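Local coordinates for protein LBCATS-a (Synthetic construct, PDB 5EY5) that binds sn-glycerol-3-phosphate in its barrel and, as a tryptophan synthase alpha chain, probably cleaves indole-3-glycerol phosphate to indole and glyceraldehyde-3-phosphate, at residues 4-8 and 171-175; 82-86 and 117-123; 131-135 and 162-166. All coordinates share one frame; numbering follows the deposited sequence.

Interaction 1: 4-8 and 171-175; sequences IAEAF and SGFVY. With G3P (sn-glycerol-3-phosphate), chain E.
Ile4 and Gly172 bring the two backbones closest, their CA atoms 5.8 Å apart: the first turn of helix 3-14 lies against the loop that leads into a barrel strand. The helix is regular, with Phe8 N bonded to Ile4 O, so residues one turn apart present their side chains on the same side. Across from them Gly172 takes a positive phi of 84°, in a conformation in which a CB would collide with the preceding carbonyl oxygen; glycine therefore suits the place, and its bare CA lets Ile4 CG2 approach to 3.9 Å.

The side-chain contact is apolar. The same methyl, Ile4 CG2, also reaches the rim of the Phe173 ring, 4.0 Å from CD2 and near the ring plane. Beside it Phe8 pushes one corner of its ring forward, CE2 meeting Phe173 CD2 at 3.8 Å and Phe173 CB at 3.9 Å. The two rings meet obliquely, planes 55° apart and centroids 5.9 Å apart. Phe173 carries its CG between the backbone N and the carbonyl carbon (chi1 55°), which turns the ring into the protein beside Phe8. Two residues on, Tyr175 does polar work: its OH donates to G3P O1 at 2.8 Å, with O1 lying at the ring edge, in plane.

Glu49 also bonds the ligand and touches both Phe173 and Tyr175, while backbone N atoms of Gly184, Gly213, Gly233 and Ser234 also bond to it. Phe173 further rests on Ile151 of strand 149-154, and Phe8 on Ile47 and Pro207. Helix 3-14 thus closes the N-terminal end of the barrel, where strand 174-177 begins between strands 149-154 and 208-211.

Interaction 2: 82-86 and 117-123; sequences FEMVR and ECAEAGV
Arg86 and Glu117 form a salt bridge between the two helices: NH1 lies 3.4 Å from OE1 at an N-H...O angle of 134°, so the hydrogen bond within it is weak. Bending at chi2 (82°) turns the Glu117 carboxylate back toward the arginine, while its CG lies over a face of Phe82. The aliphatic part of Arg86 also works, CG resting on Ala121 CB at 3.7 Å, where a small residue allows close approach.

Cys118 O is satisfied within its own helix end, taking Gly122 N at 2.9 Å. Val123 N, five residues on, bonds the same oxygen from the opposite face of its plane, and Gly122, with positive phi, suits the end of the helix. Gly122 O instead accepts from Arg89 NH2 of helix 78-91, a second polar link.

The remaining contacts are apolar. Cys118 SG stands at the edge of the Phe82 ring, 4.0 Å from CE1, and Val85 CG1 meets Val123 CG2 at 4.0 Å. Phe82, Val85 and Val123 all reach Phe99 of strand 97-100. The axes of segments 82-86 and 117-121 run 25° apart and come within 9.8 Å; such helices laid on a strand are the outer layer of a TIM barrel.

Interaction 3: 131-135 and 162-166; sequences LPPEE and RIKMI
Glu134 and Arg162 supply the ionic part of this contact, a salt bridge in which the guanidinium offers its end rather than its side. Arg162 NH2 donates to Glu134 OE1 at 2.7 Å, on the syn side and close to the carboxylate plane; Arg162 NH1 reaches the same oxygen at 3.0 Å, but from 53° above that plane. A third, weak bond runs from NH2 to OE2. The bonds to two nitrogens restrict the rotation of the carboxylate against the guanidinium, the planes standing 61° apart. Glutamate is long enough to reach the arginine, and the bend at chi2 (86°) turns its carboxylate that way; arginine can offer two donors at once.

The apolar contacts are made by Pro133. Its ring packs on Met165, Pro133 CG standing 3.7 Å from SD, and on Ile166, whose CG1 is 4.0 Å away from Pro133 CG. Methionine suits this place because its flexible chain curls back, leaving CE over the centre of the Arg162 guanidinium.

One backbone bond, Glu135 N to Pro132 O, holds the turn that presents Pro133 and Glu134.

Arg162 NE makes a salt bridge with an acidic side chain of another protein chain, probably the beta subunit, and Glu135 pairs with a basic one there. Two acidic partners balance the charge of Arg162, which links loop and helix and joins this surface to the partner protein.

Overall arrangement
Helix 3-14 opens the chain, and interaction 1 brings it to the loop leading into strand 174-177, 163 residues on, closing the longest of the three loops. Both other contacts nest inside it, in series. Interaction 2 closes first, joining helices 78-91 and 111-121 on the outside of the barrel around strand 97-100. Interaction 3 follows, tying the loop after strand 125-127 to helix 160-169, which leads directly into strand 174-177. None of the contacts touch: centres of interactions 2 and 3 are about 27 Å apart. Together they join the barrel's N-terminal end, its helical layer and a surface that meets another protein chain.

Interaction 1: 4-8 and 171-175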
loop_
_atom_site.group_PDB
_atom_site.type_symbol
_atom_site.label_atom_id
_atom_site.label_comp_id
_atom_site.label_asym_id
_atom_site.label_seq_id
_atom_site.Cartn_x
_atom_site.Cartn_y
_atom_site.Cartn_z
ATOM N N ILE A 4 52.574 -13.820 27.285
ATOM C CA ILE A 4 52.282 -12.388 27.273
ATOM C C ILE A 4 52.969 -11.704 28.446
ATOM O O ILE A 4 53.643 -10.678 28.285
ATOM C CB ILE A 4 50.766 -12.141 27.292
ATOM C CG1 ILE A 4 50.124 -12.632 25.983
ATOM C CG2 ILE A 4 50.493 -10.664 27.490
ATOM C CD1 ILE A 4 48.605 -12.621 26.025
ATOM N N ALA A 5 52.816 -12.270 29.641
ATOM C CA ALA A 5 53.488 -11.718 30.812
ATOM C C ALA A 5 55.001 -11.701 30.622
ATOM O O ALA A 5 55.661 -10.706 30.935
ATOM C CB ALA A 5 53.105 -12.512 32.061
ATOM N N GLU A 6 55.569 -12.797 30.105
ATOM C CA GLU A 6 57.017 -12.847 29.894
ATOM C C GLU A 6 57.477 -11.752 28.940
ATOM O O GLU A 6 58.476 -11.077 29.191
ATOM C CB GLU A 6 57.437 -14.217 29.362
ATOM C CG GLU A 6 56.964 -15.379 30.199
ATOM C CD GLU A 6 57.489 -16.719 29.712
ATOM O OE1 GLU A 6 57.783 -16.849 28.501
ATOM O OE2 GLU A 6 57.610 -17.641 30.548
ATOM N N ALA A 7 56.745 -11.552 27.845
ATOM C CA ALA A 7 57.092 -10.500 26.898
ATOM C C ALA A 7 57.093 -9.114 27.548
ATOM O O ALA A 7 58.017 -8.325 27.330
ATOM C CB ALA A 7 56.124 -10.529 25.726
ATOM N N PHE A 8 56.052 -8.784 28.319
ATOM C CA PHE A 8 55.963 -7.443 28.906
ATOM C C PHE A 8 57.035 -7.243 29.965
ATOM O O PHE A 8 57.619 -6.156 30.070
ATOM C CB PHE A 8 54.577 -7.202 29.513
ATOM C CG PHE A 8 53.563 -6.694 28.528
ATOM C CD1 PHE A 8 53.657 -5.405 28.010
ATOM C CD2 PHE A 8 52.513 -7.496 28.127
ATOM C CE1 PHE A 8 52.718 -4.930 27.084
ATOM C CE2 PHE A 8 51.573 -7.033 27.204
ATOM C CZ PHE A 8 51.676 -5.744 26.688
ATOM N N SER A 171 43.363 -10.149 32.259
ATOM C CA SER A 171 44.690 -10.721 32.414
ATOM C C SER A 171 45.440 -10.529 31.103
ATOM O O SER A 171 44.842 -10.277 30.054
ATOM C CB SER A 171 44.634 -12.204 32.819
ATOM O OG SER A 171 43.855 -12.958 31.902
ATOM N N GLY A 172 46.758 -10.640 31.174
ATOM C CA GLY A 172 47.579 -10.400 30.004
ATOM C C GLY A 172 47.855 -8.921 29.837
ATOM O O GLY A 172 48.913 -8.425 30.228
ATOM N N PHE A 173 46.919 -8.192 29.246
ATOM C CA PHE A 173 47.007 -6.745 29.287
ATOM C C PHE A 173 45.596 -6.185 29.235
ATOM O O PHE A 173 44.616 -6.916 29.065
ATOM C CB PHE A 173 47.907 -6.190 28.170
ATOM C CG PHE A 173 47.521 -6.611 26.768
ATOM C CD1 PHE A 173 46.785 -5.762 25.954
ATOM C CD2 PHE A 173 47.936 -7.830 26.248
ATOM C CE1 PHE A 173 46.446 -6.128 24.657
ATOM C CE2 PHE A 173 47.606 -8.195 24.949
ATOM C CZ PHE A 173 46.863 -7.338 24.152
ATOM N N VAL A 174 45.499 -4.886 29.442
ATOM C CA VAL A 174 44.260 -4.159 29.215
ATOM C C VAL A 174 44.365 -3.468 27.865
ATOM O O VAL A 174 45.347 -2.765 27.579
ATOM C CB VAL A 174 43.977 -3.143 30.334
ATOM C CG1 VAL A 174 42.717 -2.348 30.000
ATOM C CG2 VAL A 174 43.818 -3.860 31.656
ATOM N N TYR A 175 43.352 -3.659 27.049
ATOM C CA TYR A 175 43.279 -3.045 25.733
ATOM C C TYR A 175 42.524 -1.725 25.876
ATOM O O TYR A 175 41.325 -1.718 26.161
ATOM C CB TYR A 175 42.595 -4.012 24.779
ATOM C CG TYR A 175 42.690 -3.681 23.304
ATOM C CD1 TYR A 175 42.700 -4.692 22.350
ATOM C CD2 TYR A 175 42.708 -2.366 22.864
ATOM C CE1 TYR A 175 42.757 -4.395 21.005
ATOM C CE2 TYR A 175 42.765 -2.059 21.533
ATOM C CZ TYR A 175 42.790 -3.069 20.604
ATOM O OH TYR A 175 42.850 -2.735 19.274
HETATM O O1 G3P E . 43.478 -4.911 17.705
HETATM C C1 G3P E . 42.443 -4.525 16.852
HETATM C C2 G3P E . 42.980 -3.695 15.691
HETATM O O2 G3P E . 41.990 -3.685 14.703
HETATM C C3 G3P E . 43.362 -2.266 16.132
HETATM O O1P G3P E . 42.496 -1.290 15.603
HETATM O O4P G3P E . 42.537 -1.524 13.055
HETATM O O2P G3P E . 42.129 0.764 14.006
HETATM O O3P G3P E . 44.356 -0.217 14.179
HETATM P P G3P E . 42.883 -0.550 14.176
#

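Interaction 2: 82-86 and 117-123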
loop_
_atom_site.group_PDB
_atom_site.type_symbol
_atom_site.label_atom_id
_atom_site.label_comp_id
_atom_site.label_asym_id
_atom_site.label_seq_id
_atom_site.Cartn_x
_atom_site.Cartn_y
_atom_site.Cartn_z
ATOM N N PHE A 82 44.134 -22.707 14.148
ATOM C CA PHE A 82 44.821 -23.546 15.131
ATOM C C PHE A 82 45.955 -24.346 14.497
ATOM O O PHE A 82 47.059 -24.426 15.049
ATOM C CB PHE A 82 43.821 -24.487 15.801
ATOM C CG PHE A 82 43.010 -23.844 16.894
ATOM C CD1 PHE A 82 43.607 -22.999 17.816
ATOM C CD2 PHE A 82 41.655 -24.101 17.009
ATOM C CE1 PHE A 82 42.858 -22.416 18.825
ATOM C CE2 PHE A 82 40.905 -23.520 18.024
ATOM C CZ PHE A 82 41.500 -22.678 18.922
ATOM N N GLU A 83 45.694 -24.983 13.352
ATOM C CA GLU A 83 46.746 -25.756 12.703
ATOM C C GLU A 83 47.890 -24.854 12.261
ATOM O O GLU A 83 49.062 -25.238 12.336
ATOM C CB GLU A 83 46.183 -26.537 11.516
ATOM N N MET A 84 47.567 -23.652 11.785
ATOM C CA MET A 84 48.612 -22.699 11.432
ATOM C C MET A 84 49.423 -22.302 12.658
ATOM O O MET A 84 50.655 -22.224 12.595
ATOM C CB MET A 84 47.997 -21.465 10.766
ATOM C CG MET A 84 49.010 -20.584 10.054
ATOM S SD MET A 84 48.662 -18.843 10.334
ATOM C CE MET A 84 49.267 -18.699 12.009
ATOM N N VAL A 85 48.754 -22.056 13.791
ATOM C CA VAL A 85 49.491 -21.744 15.018
ATOM C C VAL A 85 50.374 -22.915 15.432
ATOM O O VAL A 85 51.493 -22.722 15.932
ATOM C CB VAL A 85 48.513 -21.330 16.144
ATOM C CG1 VAL A 85 49.261 -21.104 17.463
ATOM C CG2 VAL A 85 47.773 -20.078 15.742
ATOM N N ARG A 86 49.925 -24.146 15.190
ATOM C CA ARG A 86 50.776 -25.279 15.540
ATOM C C ARG A 86 51.965 -25.390 14.595
ATOM O O ARG A 86 53.079 -25.694 15.032
ATOM C CB ARG A 86 49.962 -26.574 15.565
ATOM C CG ARG A 86 49.070 -26.681 16.801
ATOM C CD ARG A 86 48.528 -28.089 17.012
ATOM N NE ARG A 86 47.801 -28.582 15.844
ATOM C CZ ARG A 86 46.502 -28.385 15.624
ATOM N NH1 ARG A 86 45.768 -27.703 16.499
ATOM N NH2 ARG A 86 45.934 -28.875 14.528
ATOM N N GLU A 117 41.840 -26.139 23.268
ATOM C CA GLU A 117 42.596 -26.134 22.023
ATOM C C GLU A 117 43.551 -24.945 21.956
ATOM O O GLU A 117 44.638 -25.058 21.371
ATOM C CB GLU A 117 41.649 -26.124 20.825
ATOM C CG GLU A 117 42.350 -26.017 19.486
ATOM C CD GLU A 117 42.883 -27.353 18.986
ATOM O OE1 GLU A 117 42.618 -27.694 17.813
ATOM O OE2 GLU A 117 43.560 -28.061 19.762
ATOM N N CYS A 118 43.178 -23.807 22.548
ATOM C CA CYS A 118 44.112 -22.688 22.625
ATOM C C CYS A 118 45.386 -23.097 23.341
ATOM O O CYS A 118 46.493 -22.842 22.856
ATOM C CB CYS A 118 43.475 -21.495 23.339
ATOM S SG CYS A 118 42.395 -20.521 22.294
ATOM N N ALA A 119 45.244 -23.734 24.508
ATOM C CA ALA A 119 46.408 -24.089 25.307
ATOM C C ALA A 119 47.255 -25.142 24.613
ATOM O O ALA A 119 48.482 -25.118 24.725
ATOM C CB ALA A 119 45.974 -24.577 26.690
ATOM N N GLU A 120 46.628 -26.054 23.877
ATOM C CA GLU A 120 47.412 -27.112 23.250
ATOM C C GLU A 120 48.092 -26.622 21.978
ATOM O O GLU A 120 49.214 -27.040 21.668
ATOM C CB GLU A 120 46.529 -28.328 22.962
ATOM C CG GLU A 120 45.745 -28.807 24.168
ATOM C CD GLU A 120 45.139 -30.177 23.957
ATOM O OE1 GLU A 120 45.580 -31.134 24.628
ATOM O OE2 GLU A 120 44.228 -30.297 23.112
ATOM N N ALA A 121 47.431 -25.746 21.228
ATOM C CA ALA A 121 48.043 -25.220 20.012
ATOM C C ALA A 121 49.136 -24.200 20.319
ATOM O O ALA A 121 50.134 -24.126 19.594
ATOM C CB ALA A 121 46.982 -24.596 19.115
ATOM N N GLY A 122 48.971 -23.408 21.371
ATOM C CA GLY A 122 49.986 -22.441 21.732
ATOM C C GLY A 122 49.493 -21.019 21.563
ATOM O O GLY A 122 50.249 -20.138 21.140
ATOM N N VAL A 123 48.220 -20.789 21.878
ATOM C CA VAL A 123 47.612 -19.461 21.821
ATOM C C VAL A 123 47.592 -18.906 23.233
ATOM O O VAL A 123 47.009 -19.509 24.136
ATOM C CB VAL A 123 46.190 -19.500 21.248
ATOM C CG1 VAL A 123 45.487 -18.143 21.494
ATOM C CG2 VAL A 123 46.209 -19.837 19.762
#

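Interaction 3: 131-135 and 162-166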
loop_
_atom_site.group_PDB
_atom_site.type_symbol
_atom_site.label_atom_id
_atom_site.label_comp_id
_atom_site.label_asym_id
_atom_site.label_seq_id
_atom_site.Cartn_x
_atom_site.Cartn_y
_atom_site.Cartn_z
ATOM N N LEU A 131 32.132 -9.337 24.122
ATOM C CA LEU A 131 31.915 -10.072 25.372
ATOM C C LEU A 131 32.307 -9.237 26.588
ATOM O O LEU A 131 33.478 -9.229 26.995
ATOM C CB LEU A 131 32.701 -11.384 25.362
ATOM C CG LEU A 131 32.382 -12.358 26.505
ATOM C CD1 LEU A 131 30.953 -12.868 26.401
ATOM C CD2 LEU A 131 33.373 -13.508 26.567
ATOM N N PRO A 132 31.372 -8.526 27.208
ATOM C CA PRO A 132 31.706 -7.791 28.430
ATOM C C PRO A 132 31.902 -8.738 29.601
ATOM O O PRO A 132 31.426 -9.885 29.577
ATOM C CB PRO A 132 30.488 -6.872 28.644
ATOM C CG PRO A 132 29.390 -7.495 27.887
ATOM C CD PRO A 132 30.018 -8.206 26.719
ATOM N N PRO A 133 32.634 -8.306 30.631
ATOM C CA PRO A 133 32.735 -9.113 31.861
ATOM C C PRO A 133 31.431 -9.744 32.336
ATOM O O PRO A 133 31.437 -10.920 32.714
ATOM C CB PRO A 133 33.276 -8.091 32.871
ATOM C CG PRO A 133 34.249 -7.280 32.031
ATOM C CD PRO A 133 33.555 -7.151 30.661
ATOM N N GLU A 134 30.313 -9.014 32.328
ATOM C CA GLU A 134 29.082 -9.582 32.868
ATOM C C GLU A 134 28.630 -10.826 32.105
ATOM O O GLU A 134 27.880 -11.641 32.657
ATOM C CB GLU A 134 27.966 -8.531 32.886
ATOM C CG GLU A 134 28.392 -7.173 33.438
ATOM C CD GLU A 134 29.003 -6.276 32.371
ATOM O OE1 GLU A 134 28.312 -5.345 31.907
ATOM O OE2 GLU A 134 30.166 -6.512 31.984
ATOM N N GLU A 135 29.079 -11.001 30.867
ATOM C CA GLU A 135 28.747 -12.175 30.066
ATOM C C GLU A 135 29.913 -13.147 29.929
ATOM O O GLU A 135 29.759 -14.194 29.289
ATOM C CB GLU A 135 28.294 -11.750 28.663
ATOM C CG GLU A 135 27.331 -10.578 28.623
ATOM C CD GLU A 135 25.945 -10.958 29.100
ATOM O OE1 GLU A 135 25.772 -12.112 29.545
ATOM O OE2 GLU A 135 25.031 -10.109 29.026
ATOM N N ARG A 162 33.076 0.946 35.791
ATOM C CA ARG A 162 33.214 -0.109 34.802
ATOM C C ARG A 162 34.675 -0.534 34.637
ATOM O O ARG A 162 34.956 -1.716 34.409
ATOM C CB ARG A 162 32.605 0.362 33.487
ATOM C CG ARG A 162 32.507 -0.707 32.478
ATOM C CD ARG A 162 31.265 -0.593 31.605
ATOM N NE ARG A 162 31.153 -1.880 30.946
ATOM C CZ ARG A 162 30.336 -2.841 31.341
ATOM N NH1 ARG A 162 29.504 -2.618 32.352
ATOM N NH2 ARG A 162 30.336 -4.004 30.704
ATOM N N ILE A 163 35.618 0.400 34.780
ATOM C CA ILE A 163 37.036 0.043 34.708
ATOM C C ILE A 163 37.413 -0.898 35.849
ATOM O O ILE A 163 38.008 -1.957 35.627
ATOM C CB ILE A 163 37.917 1.305 34.705
ATOM C CG1 ILE A 163 37.713 2.103 33.419
ATOM C CG2 ILE A 163 39.395 0.929 34.878
ATOM C CD1 ILE A 163 38.120 3.565 33.570
ATOM N N LYS A 164 37.098 -0.517 37.093
ATOM C CA LYS A 164 37.343 -1.408 38.224
ATOM C C LYS A 164 36.900 -2.815 37.887
ATOM O O LYS A 164 37.656 -3.781 38.029
ATOM C CB LYS A 164 36.588 -0.934 39.465
ATOM C CG LYS A 164 36.937 0.439 39.918
ATOM C CD LYS A 164 38.386 0.517 40.314
ATOM N N MET A 165 35.658 -2.924 37.425
ATOM C CA MET A 165 35.067 -4.219 37.126
ATOM C C MET A 165 35.788 -4.907 35.968
ATOM O O MET A 165 36.024 -6.123 36.008
ATOM C CB MET A 165 33.580 -4.016 36.843
ATOM C CG MET A 165 32.755 -5.267 36.814
ATOM S SD MET A 165 32.904 -5.970 35.182
ATOM C CE MET A 165 32.511 -4.537 34.180
ATOM N N ILE A 166 36.159 -4.151 34.929
ATOM C CA ILE A 166 36.900 -4.742 33.815
ATOM C C ILE A 166 38.256 -5.244 34.292
ATOM O O ILE A 166 38.602 -6.418 34.126
ATOM C CB ILE A 166 37.058 -3.734 32.664
ATOM C CG1 ILE A 166 35.743 -3.573 31.884
ATOM C CG2 ILE A 166 38.173 -4.187 31.747
ATOM C CD1 ILE A 166 35.636 -2.253 31.098
#